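Local coordinates for mitotic checkpoint control protein kinase BUB1 (Drosophila melanogaster, PDB 6JKK) that is a mitotic checkpoint protein of the kinetochore that carries a protein kinase domain and probably binds ATP, at residues I178-I183 against I206-S211; D186-M191 against V201-I206. All blocks are in the same frame, centred on the assembly; numbering follows the deposited sequence.

Overall arrangement
Both contacts lie within the protein kinase domain, each centred about 7 Å from the centre of the chain. Their centres are about 13 Å apart. Both segments of contact 2 fall between those of contact 1 in sequence, sharing Ile206. The order is 178-183, 186-191, 201-206 and 206-211. Strand 178-179 leads into the catalytic loop. Strands 188-190 and 203-205 form a two-stranded antiparallel sheet, and the chain then enters the DFG motif. Asn187 ND2 of contact 2 probably donates to Asp182 O, tying contact 2 to the catalytic loop. Contact 1 joins this loop to the DFG segment, whose Asp207 reaches Lys85, the predicted ATP-binding residue. Helix 156-175 packs against both contacts.

Contact 1 of 2, residues I178-I183 against I206-S211; sequences IIHADI and IDFGVS
His180 reaches across to the backbone of Ile206 and to the ring of Phe208. It belongs to the catalytic loop of the protein kinase fold, where His180-Ala181-Asp182 takes the place of the usual His-Arg-Asp. The facing segment carries the DFG motif, Asp207 to Gly209. CB of His180 points away from 206-211, but CG is anti to the backbone N (chi1 179°), beside the carbonyl carbon, and from there the ring extends toward that segment. NE2 of His180 donates to Ile206 O at 2.8 Å. The bond is nearly straight (168°), and the acceptor lies in the ring plane. The other ring nitrogen, His180 ND1, accepts from Asp182 N at 3.0 Å, so the imidazole is held from two sides. Its edge also points at the face of Phe208 in an offset edge-to-face pair, planes at 63°, with His180 CD2 3.5 Å from Phe208 CE1. An alanine at His180 would probably leave Ile206 O and Asp182 N without these partners and open a gap beside the Phe208 ring.

Ser211 closes a type I turn that starts at Phe208. Its OG lies over a face of the imidazole and donates to His180 O at 3.0 Å. Water 1 bridges His180 O, Asp207 O and Val210 N. Asp248 accepts from the backbone N atoms of His180 and Ala181. Asp182 forms a salt bridge with Lys184, and Asp207 with Lys85. Val210 touches the loop at two points: its CG2 is 4.0 Å from Asp182 CB, and its O is 3.5 Å from Ala181 CB.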
loop_
_atom_site.group_PDB
_atom_site.type_symbol
_atom_site.label_atom_id
_atom_site.label_comp_id
_atom_site.label_asym_id
_atom_site.label_seq_id
_atom_site.Cartn_x
_atom_site.Cartn_y
_atom_site.Cartn_z
ATOM N N ILE A 178 -10.186 3.645 6.876
ATOM C CA ILE A 178 -9.966 3.049 5.561
ATOM C C ILE A 178 -9.124 1.774 5.662
ATOM O O ILE A 178 -8.088 1.760 6.335
ATOM C CB ILE A 178 -9.278 4.055 4.603
ATOM C CG1 ILE A 178 -10.111 5.338 4.488
ATOM C CG2 ILE A 178 -9.036 3.421 3.219
ATOM C CD1 ILE A 178 -11.249 5.235 3.484
ATOM N N ILE A 179 -9.588 0.705 5.013
ATOM C CA ILE A 179 -8.805 -0.521 4.885
ATOM C C ILE A 179 -8.276 -0.569 3.455
ATOM O O ILE A 179 -9.055 -0.512 2.508
ATOM C CB ILE A 179 -9.660 -1.770 5.187
ATOM C CG1 ILE A 179 -10.226 -1.682 6.607
ATOM C CG2 ILE A 179 -8.829 -3.047 5.039
ATOM C CD1 ILE A 179 -11.374 -2.642 6.892
ATOM N N HIS A 180 -6.955 -0.635 3.297
ATOM C CA HIS A 180 -6.367 -0.643 1.958
ATOM C C HIS A 180 -6.818 -1.887 1.193
ATOM O O HIS A 180 -7.181 -1.811 0.012
ATOM C CB HIS A 180 -4.838 -0.574 2.030
ATOM C CG HIS A 180 -4.177 -0.592 0.687
ATOM N ND1 HIS A 180 -4.002 -1.751 -0.038
ATOM C CD2 HIS A 180 -3.673 0.409 -0.072
ATOM C CE1 HIS A 180 -3.413 -1.464 -1.186
ATOM N NE2 HIS A 180 -3.198 -0.161 -1.229
ATOM N N ALA A 181 -6.767 -3.027 1.885
ATOM C CA ALA A 181 -7.311 -4.306 1.419
ATOM C C ALA A 181 -6.481 -5.054 0.363
ATOM O O ALA A 181 -6.847 -6.155 -0.038
ATOM C CB ALA A 181 -8.789 -4.163 0.983
ATOM N N ASP A 182 -5.365 -4.476 -0.071
ATOM C CA ASP A 182 -4.460 -5.193 -0.975
ATOM C C ASP A 182 -3.014 -4.825 -0.655
ATOM O O ASP A 182 -2.222 -4.533 -1.553
ATOM C CB ASP A 182 -4.795 -4.876 -2.440
ATOM C CG ASP A 182 -4.165 -5.859 -3.426
ATOM O OD1 ASP A 182 -3.848 -7.004 -3.035
ATOM O OD2 ASP A 182 -4.001 -5.479 -4.602
ATOM N N ILE A 183 -2.668 -4.824 0.633
ATOM C CA ILE A 183 -1.311 -4.469 1.033
ATOM C C ILE A 183 -0.321 -5.565 0.654
ATOM O O ILE A 183 -0.455 -6.715 1.074
ATOM C CB ILE A 183 -1.200 -4.153 2.534
ATOM C CG1 ILE A 183 -2.031 -2.904 2.858
ATOM C CG2 ILE A 183 0.259 -3.935 2.920
ATOM C CD1 ILE A 183 -1.776 -2.339 4.240
ATOM N N ILE A 206 0.153 3.043 -2.217
ATOM C CA ILE A 206 -0.538 3.329 -3.477
ATOM C C ILE A 206 -1.584 2.264 -3.804
ATOM O O ILE A 206 -1.646 1.215 -3.148
ATOM C CB ILE A 206 0.466 3.378 -4.649
ATOM C CG1 ILE A 206 1.044 1.979 -4.907
ATOM C CG2 ILE A 206 1.596 4.374 -4.362
ATOM C CD1 ILE A 206 1.899 1.841 -6.186
ATOM N N ASP A 207 -2.386 2.537 -4.835
ATOM C CA ASP A 207 -3.315 1.562 -5.407
ATOM C C ASP A 207 -4.478 1.224 -4.479
ATOM O O ASP A 207 -4.564 0.119 -3.943
ATOM C CB ASP A 207 -2.579 0.292 -5.864
ATOM C CG ASP A 207 -1.998 0.421 -7.265
ATOM O OD1 ASP A 207 -0.987 -0.263 -7.557
ATOM O OD2 ASP A 207 -2.552 1.191 -8.080
ATOM N N PHE A 208 -5.380 2.185 -4.328
ATOM C CA PHE A 208 -6.548 2.045 -3.466
ATOM C C PHE A 208 -7.761 1.535 -4.234
ATOM O O PHE A 208 -8.903 1.827 -3.872
ATOM C CB PHE A 208 -6.851 3.385 -2.800
ATOM C CG PHE A 208 -5.725 3.887 -1.945
ATOM C CD1 PHE A 208 -5.535 3.381 -0.664
ATOM C CD2 PHE A 208 -4.842 4.847 -2.427
ATOM C CE1 PHE A 208 -4.485 3.828 0.129
ATOM C CE2 PHE A 208 -3.791 5.305 -1.642
ATOM C CZ PHE A 208 -3.612 4.793 -0.364
ATOM N N GLY A 209 -7.501 0.752 -5.278
ATOM C CA GLY A 209 -8.540 0.303 -6.193
ATOM C C GLY A 209 -9.617 -0.591 -5.599
ATOM O O GLY A 209 -10.737 -0.638 -6.111
ATOM N N VAL A 210 -9.284 -1.312 -4.532
ATOM C CA VAL A 210 -10.264 -2.167 -3.865
ATOM C C VAL A 210 -10.362 -1.863 -2.370
ATOM O O VAL A 210 -10.724 -2.730 -1.575
ATOM C CB VAL A 210 -9.965 -3.673 -4.078
ATOM C CG1 VAL A 210 -10.090 -4.032 -5.540
ATOM C CG2 VAL A 210 -8.571 -4.050 -3.559
ATOM N N SER A 211 -10.041 -0.630 -1.990
ATOM C CA SER A 211 -10.033 -0.264 -0.576
ATOM C C SER A 211 -11.447 -0.241 -0.004
ATOM O O SER A 211 -12.429 -0.213 -0.753
ATOM C CB SER A 211 -9.328 1.080 -0.361
ATOM O OG SER A 211 -7.952 0.973 -0.682
HETATM O O HOH W 1 -6.650 -1.382 -2.912
HETATM O O HOH W 2 -5.295 -2.713 -5.242
#

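Contact 2 of 2, residues D186-M191 against V201-I206; sequences DNFLLM and VSLQLI
The Phe188 ring has Leu205 CD1 over one face, a CH-pi contact 4.0 Å from the ring centroid and offset toward the rim. CG of Leu205, which carries this methyl, is anti to the backbone N (chi1 -178°). Leu203 CG and Gln204 O approach the ring obliquely. This is the short two-stranded antiparallel sheet of the kinase C-lobe, between the catalytic loop and the DFG motif.

Phe188 and Leu205 are a non-hydrogen-bonded pair, as are Leu190 and Leu203. All four side chains are on one face of the sheet. Leu190 CD1 meets Leu203 CD1 at 3.6 Å, and helix 156-175 packs against Phe188, Leu203 and Leu205.

Leu189 and Gln204 are the hydrogen-bonded pair between them, and their side chains lie on the other face. Leu189 N donates to Gln204 O, and Gln204 N to Leu189 O, both at 2.8 Å. Two more backbone bonds extend the pairing, Ile206 N to Asn187 O and Met191 N to Ser202 O. The side chains of Leu189 and Ile206 cross at about a right angle, with Leu189 CD1 3.6 Å from Ile206 CG2. Gln204 extends from the sheet, and its NE2 donates to Pro112 O. The bent Met191 side chain crosses that of Gln204 at a slant, with Met191 CG 3.6 Å from Gln204 CB.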
loop_
_atom_site.group_PDB
_atom_site.type_symbol
_atom_site.label_atom_id
_atom_site.label_comp_id
_atom_site.label_asym_id
_atom_site.label_seq_id
_atom_site.Cartn_x
_atom_site.Cartn_y
_atom_site.Cartn_z
ATOM N N ASP A 186 4.434 -4.559 -3.518
ATOM C CA ASP A 186 4.206 -3.742 -4.714
ATOM C C ASP A 186 3.519 -2.412 -4.420
ATOM O O ASP A 186 3.630 -1.456 -5.199
ATOM C CB ASP A 186 3.316 -4.508 -5.700
ATOM C CG ASP A 186 3.761 -5.935 -5.911
ATOM O OD1 ASP A 186 3.659 -6.746 -4.962
ATOM O OD2 ASP A 186 4.194 -6.249 -7.040
ATOM N N ASN A 187 2.780 -2.347 -3.315
ATOM C CA ASN A 187 1.963 -1.165 -3.046
ATOM C C ASN A 187 2.563 -0.152 -2.079
ATOM O O ASN A 187 1.885 0.793 -1.665
ATOM C CB ASN A 187 0.545 -1.571 -2.638
ATOM C CG ASN A 187 -0.272 -2.068 -3.819
ATOM O OD1 ASN A 187 0.008 -1.721 -4.972
ATOM N ND2 ASN A 187 -1.283 -2.886 -3.542
ATOM N N PHE A 188 3.831 -0.359 -1.713
ATOM C CA PHE A 188 4.635 0.696 -1.101
ATOM C C PHE A 188 5.710 1.131 -2.083
ATOM O O PHE A 188 6.511 0.310 -2.545
ATOM C CB PHE A 188 5.299 0.226 0.203
ATOM C CG PHE A 188 4.351 0.124 1.363
ATOM C CD1 PHE A 188 3.853 -1.112 1.760
ATOM C CD2 PHE A 188 3.952 1.266 2.058
ATOM C CE1 PHE A 188 2.971 -1.217 2.828
ATOM C CE2 PHE A 188 3.065 1.171 3.134
ATOM C CZ PHE A 188 2.577 -0.076 3.516
ATOM N N LEU A 189 5.715 2.420 -2.412
ATOM C CA LEU A 189 6.776 2.983 -3.237
ATOM C C LEU A 189 7.787 3.647 -2.324
ATOM O O LEU A 189 7.413 4.235 -1.306
ATOM C CB LEU A 189 6.214 4.019 -4.215
ATOM C CG LEU A 189 5.161 3.579 -5.236
ATOM C CD1 LEU A 189 4.723 4.760 -6.099
ATOM C CD2 LEU A 189 5.680 2.439 -6.112
ATOM N N LEU A 190 9.063 3.555 -2.679
ATOM C CA LEU A 190 10.090 4.332 -1.986
ATOM C C LEU A 190 10.255 5.632 -2.745
ATOM O O LEU A 190 10.689 5.632 -3.903
ATOM C CB LEU A 190 11.419 3.572 -1.939
ATOM C CG LEU A 190 12.590 4.245 -1.216
ATOM C CD1 LEU A 190 12.268 4.432 0.243
ATOM C CD2 LEU A 190 13.849 3.422 -1.354
ATOM N N MET A 191 9.910 6.740 -2.099
ATOM C CA MET A 191 9.832 8.030 -2.777
ATOM C C MET A 191 11.146 8.787 -2.690
ATOM O O MET A 191 11.455 9.620 -3.548
ATOM C CB MET A 191 8.712 8.873 -2.170
ATOM C CG MET A 191 7.360 8.192 -2.208
ATOM S SD MET A 191 6.932 7.683 -3.884
ATOM C CE MET A 191 6.593 9.274 -4.637
ATOM N N VAL A 201 8.949 9.928 6.796
ATOM C CA VAL A 201 8.482 8.884 5.901
ATOM C C VAL A 201 9.137 9.014 4.527
ATOM O O VAL A 201 9.208 10.107 3.957
ATOM C CB VAL A 201 6.932 8.871 5.827
ATOM C CG1 VAL A 201 6.349 9.999 6.664
ATOM C CG2 VAL A 201 6.434 8.947 4.392
ATOM N N SER A 202 9.653 7.897 4.025
ATOM C CA SER A 202 10.197 7.850 2.676
ATOM C C SER A 202 9.359 6.932 1.801
ATOM O O SER A 202 9.590 6.837 0.592
ATOM C CB SER A 202 11.648 7.379 2.693
ATOM O OG SER A 202 12.459 8.266 3.441
ATOM N N LEU A 203 8.383 6.268 2.420
ATOM C CA LEU A 203 7.476 5.361 1.717
ATOM C C LEU A 203 6.127 5.997 1.386
ATOM O O LEU A 203 5.684 6.929 2.058
ATOM C CB LEU A 203 7.219 4.121 2.573
ATOM C CG LEU A 203 7.943 2.799 2.329
ATOM C CD1 LEU A 203 9.241 2.952 1.549
ATOM C CD2 LEU A 203 8.176 2.101 3.658
ATOM N N GLN A 204 5.464 5.467 0.362
ATOM C CA GLN A 204 4.114 5.909 0.007
ATOM C C GLN A 204 3.256 4.702 -0.348
ATOM O O GLN A 204 3.662 3.856 -1.149
ATOM C CB GLN A 204 4.160 6.884 -1.171
ATOM C CG GLN A 204 2.800 7.456 -1.580
ATOM C CD GLN A 204 2.909 8.434 -2.734
ATOM O OE1 GLN A 204 2.750 8.061 -3.898
ATOM N NE2 GLN A 204 3.185 9.693 -2.417
ATOM N N LEU A 205 2.075 4.624 0.259
ATOM C CA LEU A 205 1.114 3.562 -0.037
ATOM C C LEU A 205 0.286 3.960 -1.258
ATOM O O LEU A 205 -0.223 5.084 -1.326
ATOM C CB LEU A 205 0.193 3.350 1.167
ATOM C CG LEU A 205 -0.853 2.239 1.072
ATOM C CD1 LEU A 205 -0.173 0.890 0.960
ATOM C CD2 LEU A 205 -1.780 2.273 2.285
ATOM N N ILE A 206 0.153 3.043 -2.217
ATOM C CA ILE A 206 -0.538 3.329 -3.477
ATOM C C ILE A 206 -1.584 2.264 -3.804
ATOM O O ILE A 206 -1.646 1.215 -3.148
ATOM C CB ILE A 206 0.466 3.378 -4.649
ATOM C CG1 ILE A 206 1.044 1.979 -4.907
ATOM C CG2 ILE A 206 1.596 4.374 -4.362
ATOM C CD1 ILE A 206 1.899 1.841 -6.186
#